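Local coordinates for protein D-xylonate dehydratase (Caulobacter crescentus, PDB 5OYN) that catalyses the dehydration of D-xylonate to 2-dehydro-3-deoxy-D-arabinonate, and of D-gluconate with similar efficiency, using a [2Fe-2S] cluster and magnesium, at residues Ser407-Gly410 / Glu411-Lys415; Met476-Asp480 / His481-Lys485. One frame throughout, in Å; residues are numbered along the deposited sequence.

Both contacts are helix starts, each made where a loop runs straight into a short helix, and both belong to the C-terminal part of the IlvD/Edd dehydratase chain. Interaction 1 comes first, where the loop after strand 401-404 enters helix 411-417; interaction 2 follows where the loop after strand 455-460 enters helix 480-484. Strands 426-435 and 455-460 of the mixed five-stranded sheet lie between them in sequence. Their centres are about 17 Å apart and their nearest atoms about 9 Å, so they do not touch. They sit on the same side of the chain's centre, away from the cluster and magnesium sites, and no other chain of the tetramer touches either.

Interaction 1: residues Ser407-Gly410 / Glu411-Lys415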
loop_
_atom_site.group_PDB
_atom_site.type_symbol
_atom_site.label_atom_id
_atom_site.label_comp_id
_atom_site.label_asym_id
_atom_site.label_seq_id
_atom_site.Cartn_x
_atom_site.Cartn_y
_atom_site.Cartn_z
ATOM N N SER A 407 -29.709 -23.407 -21.798
ATOM C CA SER A 407 -29.466 -22.094 -22.402
ATOM C C SER A 407 -28.450 -22.150 -23.519
ATOM O O SER A 407 -28.332 -21.194 -24.287
ATOM C CB SER A 407 -28.984 -21.100 -21.356
ATOM O OG SER A 407 -27.648 -21.375 -20.994
ATOM N N VAL A 408 -27.763 -23.273 -23.660
ATOM C CA VAL A 408 -26.574 -23.390 -24.480
ATOM C C VAL A 408 -26.751 -24.373 -25.640
ATOM O O VAL A 408 -25.832 -24.536 -26.455
ATOM C CB VAL A 408 -25.386 -23.746 -23.562
ATOM C CG1 VAL A 408 -24.292 -24.497 -24.238
ATOM C CG2 VAL A 408 -24.857 -22.459 -22.901
ATOM N N ILE A 409 -27.946 -24.946 -25.805
ATOM C CA ILE A 409 -28.204 -25.821 -26.942
ATOM C C ILE A 409 -28.060 -25.019 -28.226
ATOM O O ILE A 409 -28.788 -24.045 -28.458
ATOM C CB ILE A 409 -29.596 -26.465 -26.833
ATOM C CG1 ILE A 409 -29.601 -27.578 -25.785
ATOM C CG2 ILE A 409 -30.016 -27.045 -28.163
ATOM C CD1 ILE A 409 -30.894 -27.683 -25.032
ATOM N N GLY A 410 -27.114 -25.417 -29.066
ATOM C CA GLY A 410 -26.957 -24.755 -30.339
ATOM C C GLY A 410 -28.003 -25.195 -31.334
ATOM O O GLY A 410 -28.610 -26.257 -31.204
ATOM N N GLU A 411 -28.223 -24.365 -32.355
ATOM C CA GLU A 411 -29.251 -24.707 -33.331
ATOM C C GLU A 411 -28.843 -25.906 -34.187
ATOM O O GLU A 411 -29.706 -26.694 -34.590
ATOM C CB GLU A 411 -29.577 -23.495 -34.200
ATOM C CG GLU A 411 -28.456 -23.055 -35.097
ATOM C CD GLU A 411 -28.959 -22.606 -36.451
ATOM O OE1 GLU A 411 -28.441 -21.586 -36.970
ATOM O OE2 GLU A 411 -29.874 -23.274 -36.989
ATOM N N GLU A 412 -27.549 -26.073 -34.462
ATOM C CA GLU A 412 -27.103 -27.271 -35.166
ATOM C C GLU A 412 -27.295 -28.517 -34.304
ATOM O O GLU A 412 -27.715 -29.567 -34.806
ATOM C CB GLU A 412 -25.641 -27.119 -35.585
ATOM C CG GLU A 412 -25.310 -27.779 -36.916
ATOM C CD GLU A 412 -26.188 -27.275 -38.058
ATOM O OE1 GLU A 412 -26.375 -26.042 -38.169
ATOM O OE2 GLU A 412 -26.698 -28.112 -38.840
ATOM N N PHE A 413 -26.985 -28.415 -33.008
ATOM C CA PHE A 413 -27.262 -29.500 -32.067
ATOM C C PHE A 413 -28.749 -29.826 -32.035
ATOM O O PHE A 413 -29.133 -31.001 -32.029
ATOM C CB PHE A 413 -26.757 -29.101 -30.676
ATOM C CG PHE A 413 -26.936 -30.152 -29.599
ATOM C CD1 PHE A 413 -28.162 -30.325 -28.958
ATOM C CD2 PHE A 413 -25.850 -30.914 -29.168
ATOM C CE1 PHE A 413 -28.312 -31.273 -27.943
ATOM C CE2 PHE A 413 -25.989 -31.859 -28.153
ATOM C CZ PHE A 413 -27.224 -32.040 -27.544
ATOM N N ARG A 414 -29.600 -28.794 -32.009
ATOM C CA ARG A 414 -31.042 -29.006 -31.999
ATOM C C ARG A 414 -31.487 -29.809 -33.218
ATOM O O ARG A 414 -32.124 -30.859 -33.082
ATOM C CB ARG A 414 -31.766 -27.664 -31.934
ATOM C CG ARG A 414 -33.260 -27.791 -31.694
ATOM C CD ARG A 414 -33.899 -26.457 -31.349
ATOM N NE ARG A 414 -33.310 -25.869 -30.146
ATOM C CZ ARG A 414 -33.655 -26.186 -28.897
ATOM N NH1 ARG A 414 -34.603 -27.096 -28.662
ATOM N NH2 ARG A 414 -33.044 -25.589 -27.878
ATOM N N LYS A 415 -31.134 -29.341 -34.421
ATOM C CA LYS A 415 -31.508 -30.039 -35.651
ATOM C C LYS A 415 -31.030 -31.486 -35.668
ATOM O O LYS A 415 -31.714 -32.352 -36.214
ATOM C CB LYS A 415 -30.944 -29.304 -36.869
ATOM C CG LYS A 415 -31.859 -28.222 -37.421
ATOM C CD LYS A 415 -31.211 -27.484 -38.588
ATOM C CE LYS A 415 -31.379 -25.971 -38.448
ATOM N NZ LYS A 415 -30.212 -25.211 -39.004
#
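The N-terminal turn of helix 411-417 begins at G410, and I409, the residue before it, meets F413 and R414 of that first turn. G410 is the N-cap residue, and its carbonyl opens the helical bonding: R414 N donates to G410 O at 2.8 Å, with an N-H...O angle of 156°. One turn is thereby closed, and K415 N continues the pattern by donating to E411 O.

The side-chain part of the contact centres on one methyl group. With CG1 of I409 set beside its backbone N (chi1 -75°), CG2 is the branch turned to the helix; it lies 3.9 Å from F413 CD1 and makes an apolar contact at an oblique angle to the ring. The same methyl also sits over one face of the R414 guanidinium, I409 CG2 being 3.4 Å from R414 NH2. R414 starts out extended, then bends at chi3 (-59°), which folds its end back over the isoleucine, and its chain passes roughly perpendicular to that side chain. Ring and guanidinium are both presented by the first turn of a helix entered from the loop after strand 401-404. F413 is buried, packing against S489 and P505 and meeting the ring of Y417, while I409 also touches P505, which joins the helix start to neighbouring loops.

From the first residue of the helix, E411 reaches K415 one turn on in an i to i+4 salt bridge, K415 NZ lying 2.8 Å from E411 OE2. The ammonium approaches from above the carboxylate plane, 39° out of it.

Interaction 2: residues Met476-Asp480 / His481-Lys485; sequences MQPPD and HLLKK
P479 and D480 open helix 480-484 against L482, L483 and K484, with P479 at the N-cap position. The backbone bonds come first. L483 N donates to P479 O at 3.0 Å, with an N-H...O angle of 167°, while L482 N adds a weak bond to that oxygen. K484 N reaches D480 O at 2.8 Å. Two successive carbonyls are therefore engaged by the first turn, and P479 O has two donors of unequal strength. D480 N bonds outside the turn, to N445 OD1.

The apolar contacts come from the two prolines and two leucines. The P479 ring runs alongside the L482 side chain, with P479 CD 3.6 Å from L482 CD1. P478 CB spans the pair of leucines, 4.1 Å from L482 CB and 4.3 Å from L483 CG. P479 also packs on I444, N445 and I451, and L482 on I487, so nearby loops border this group.

Polar and apolar groups mix around L483. Its CD1 methyl lies 3.4 Å from Q477 NE2 and 3.5 Å from P478 O, and the glutamine runs athwart the leucine. Beyond CG the Q477 chain is extended (chi2 169°), which carries its amide to this methyl; Q477 also touches helix 177-187. An alanine in place of L483 would remove CG and both methyls, and would probably leave a gap beside P478 and take one apolar neighbour from the Q477 amide.

As for charge, D480 OD2 stands 5.6 Å from K484 NZ, too far for a salt bridge but near enough that the opposite charges probably attract weakly. Lying in the first turn, the D480 carboxylate would probably also be stabilised by the N-H groups at the helix start.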
loop_
_atom_site.group_PDB
_atom_site.type_symbol
_atom_site.label_atom_id
_atom_site.label_comp_id
_atom_site.label_asym_id
_atom_site.label_seq_id
_atom_site.Cartn_x
_atom_site.Cartn_y
_atom_site.Cartn_z
ATOM N N MET A 476 -16.710 -32.239 -22.797
ATOM C CA MET A 476 -15.869 -32.985 -23.730
ATOM C C MET A 476 -16.191 -32.617 -25.173
ATOM O O MET A 476 -17.351 -32.382 -25.523
ATOM C CB MET A 476 -16.066 -34.486 -23.533
ATOM C CG MET A 476 -15.401 -35.048 -22.290
ATOM S SD MET A 476 -15.968 -36.710 -21.833
ATOM C CE MET A 476 -17.621 -36.319 -21.279
ATOM N N GLN A 477 -15.151 -32.592 -26.029
ATOM C CA GLN A 477 -15.364 -32.219 -27.423
ATOM C C GLN A 477 -15.304 -33.443 -28.346
ATOM O O GLN A 477 -14.689 -34.460 -27.999
ATOM C CB GLN A 477 -14.332 -31.177 -27.879
ATOM C CG GLN A 477 -12.898 -31.674 -28.008
ATOM C CD GLN A 477 -12.005 -30.653 -28.706
ATOM O OE1 GLN A 477 -12.204 -29.440 -28.569
ATOM N NE2 GLN A 477 -11.021 -31.136 -29.461
ATOM N N PRO A 478 -15.942 -33.377 -29.519
ATOM C CA PRO A 478 -15.892 -34.491 -30.471
ATOM C C PRO A 478 -14.463 -34.857 -30.825
ATOM O O PRO A 478 -13.545 -34.038 -30.671
ATOM C CB PRO A 478 -16.633 -33.937 -31.696
ATOM C CG PRO A 478 -17.528 -32.893 -31.164
ATOM C CD PRO A 478 -16.822 -32.293 -29.991
ATOM N N PRO A 479 -14.234 -36.082 -31.301
ATOM C CA PRO A 479 -12.912 -36.435 -31.836
ATOM C C PRO A 479 -12.576 -35.595 -33.059
ATOM O O PRO A 479 -13.439 -34.947 -33.658
ATOM C CB PRO A 479 -13.050 -37.919 -32.199
ATOM C CG PRO A 479 -14.244 -38.401 -31.419
ATOM C CD PRO A 479 -15.161 -37.226 -31.291
ATOM N N ASP A 480 -11.291 -35.604 -33.420
ATOM C CA ASP A 480 -10.816 -34.674 -34.438
ATOM C C ASP A 480 -11.503 -34.923 -35.773
ATOM O O ASP A 480 -11.932 -33.975 -36.446
ATOM C CB ASP A 480 -9.299 -34.779 -34.594
ATOM C CG ASP A 480 -8.544 -34.487 -33.303
ATOM O OD1 ASP A 480 -9.186 -34.175 -32.272
ATOM O OD2 ASP A 480 -7.295 -34.579 -33.322
ATOM N N HIS A 481 -11.638 -36.197 -36.162
ATOM C CA HIS A 481 -12.200 -36.500 -37.475
ATOM C C HIS A 481 -13.607 -35.934 -37.623
ATOM O O HIS A 481 -13.972 -35.466 -38.707
ATOM C CB HIS A 481 -12.160 -38.014 -37.739
ATOM C CG HIS A 481 -13.243 -38.801 -37.063
ATOM N ND1 HIS A 481 -13.001 -39.623 -35.982
ATOM C CD2 HIS A 481 -14.565 -38.928 -37.342
ATOM C CE1 HIS A 481 -14.132 -40.199 -35.606
ATOM N NE2 HIS A 481 -15.096 -39.790 -36.412
ATOM N N LEU A 482 -14.385 -35.914 -36.536
ATOM C CA LEU A 482 -15.714 -35.305 -36.572
ATOM C C LEU A 482 -15.636 -33.782 -36.588
ATOM O O LEU A 482 -16.404 -33.124 -37.306
ATOM C CB LEU A 482 -16.546 -35.784 -35.380
ATOM C CG LEU A 482 -17.180 -37.166 -35.554
ATOM C CD1 LEU A 482 -17.099 -37.972 -34.272
ATOM C CD2 LEU A 482 -18.612 -37.031 -36.021
ATOM N N LEU A 483 -14.726 -33.202 -35.793
ATOM C CA LEU A 483 -14.535 -31.755 -35.824
ATOM C C LEU A 483 -14.217 -31.284 -37.233
ATOM O O LEU A 483 -14.785 -30.292 -37.704
ATOM C CB LEU A 483 -13.422 -31.341 -34.855
ATOM C CG LEU A 483 -13.848 -31.186 -33.390
ATOM C CD1 LEU A 483 -12.663 -31.144 -32.436
ATOM C CD2 LEU A 483 -14.757 -29.974 -33.216
ATOM N N LYS A 484 -13.332 -32.003 -37.929
ATOM C CA LYS A 484 -12.964 -31.621 -39.287
ATOM C C LYS A 484 -14.136 -31.733 -40.256
ATOM O O LYS A 484 -14.132 -31.050 -41.288
ATOM C CB LYS A 484 -11.773 -32.458 -39.763
ATOM C CG LYS A 484 -10.456 -32.050 -39.085
ATOM C CD LYS A 484 -9.285 -32.964 -39.434
ATOM C CE LYS A 484 -7.984 -32.446 -38.807
ATOM N NZ LYS A 484 -6.859 -33.437 -38.831
ATOM N N LYS A 485 -15.149 -32.541 -39.935
ATOM C CA LYS A 485 -16.366 -32.609 -40.733
ATOM C C LYS A 485 -17.380 -31.531 -40.366
ATOM O O LYS A 485 -18.469 -31.505 -40.949
ATOM C CB LYS A 485 -17.028 -33.983 -40.595
ATOM C CG LYS A 485 -16.143 -35.171 -40.924
ATOM C CD LYS A 485 -16.803 -36.462 -40.431
ATOM C CE LYS A 485 -16.098 -37.731 -40.929
ATOM N NZ LYS A 485 -16.551 -38.961 -40.194
#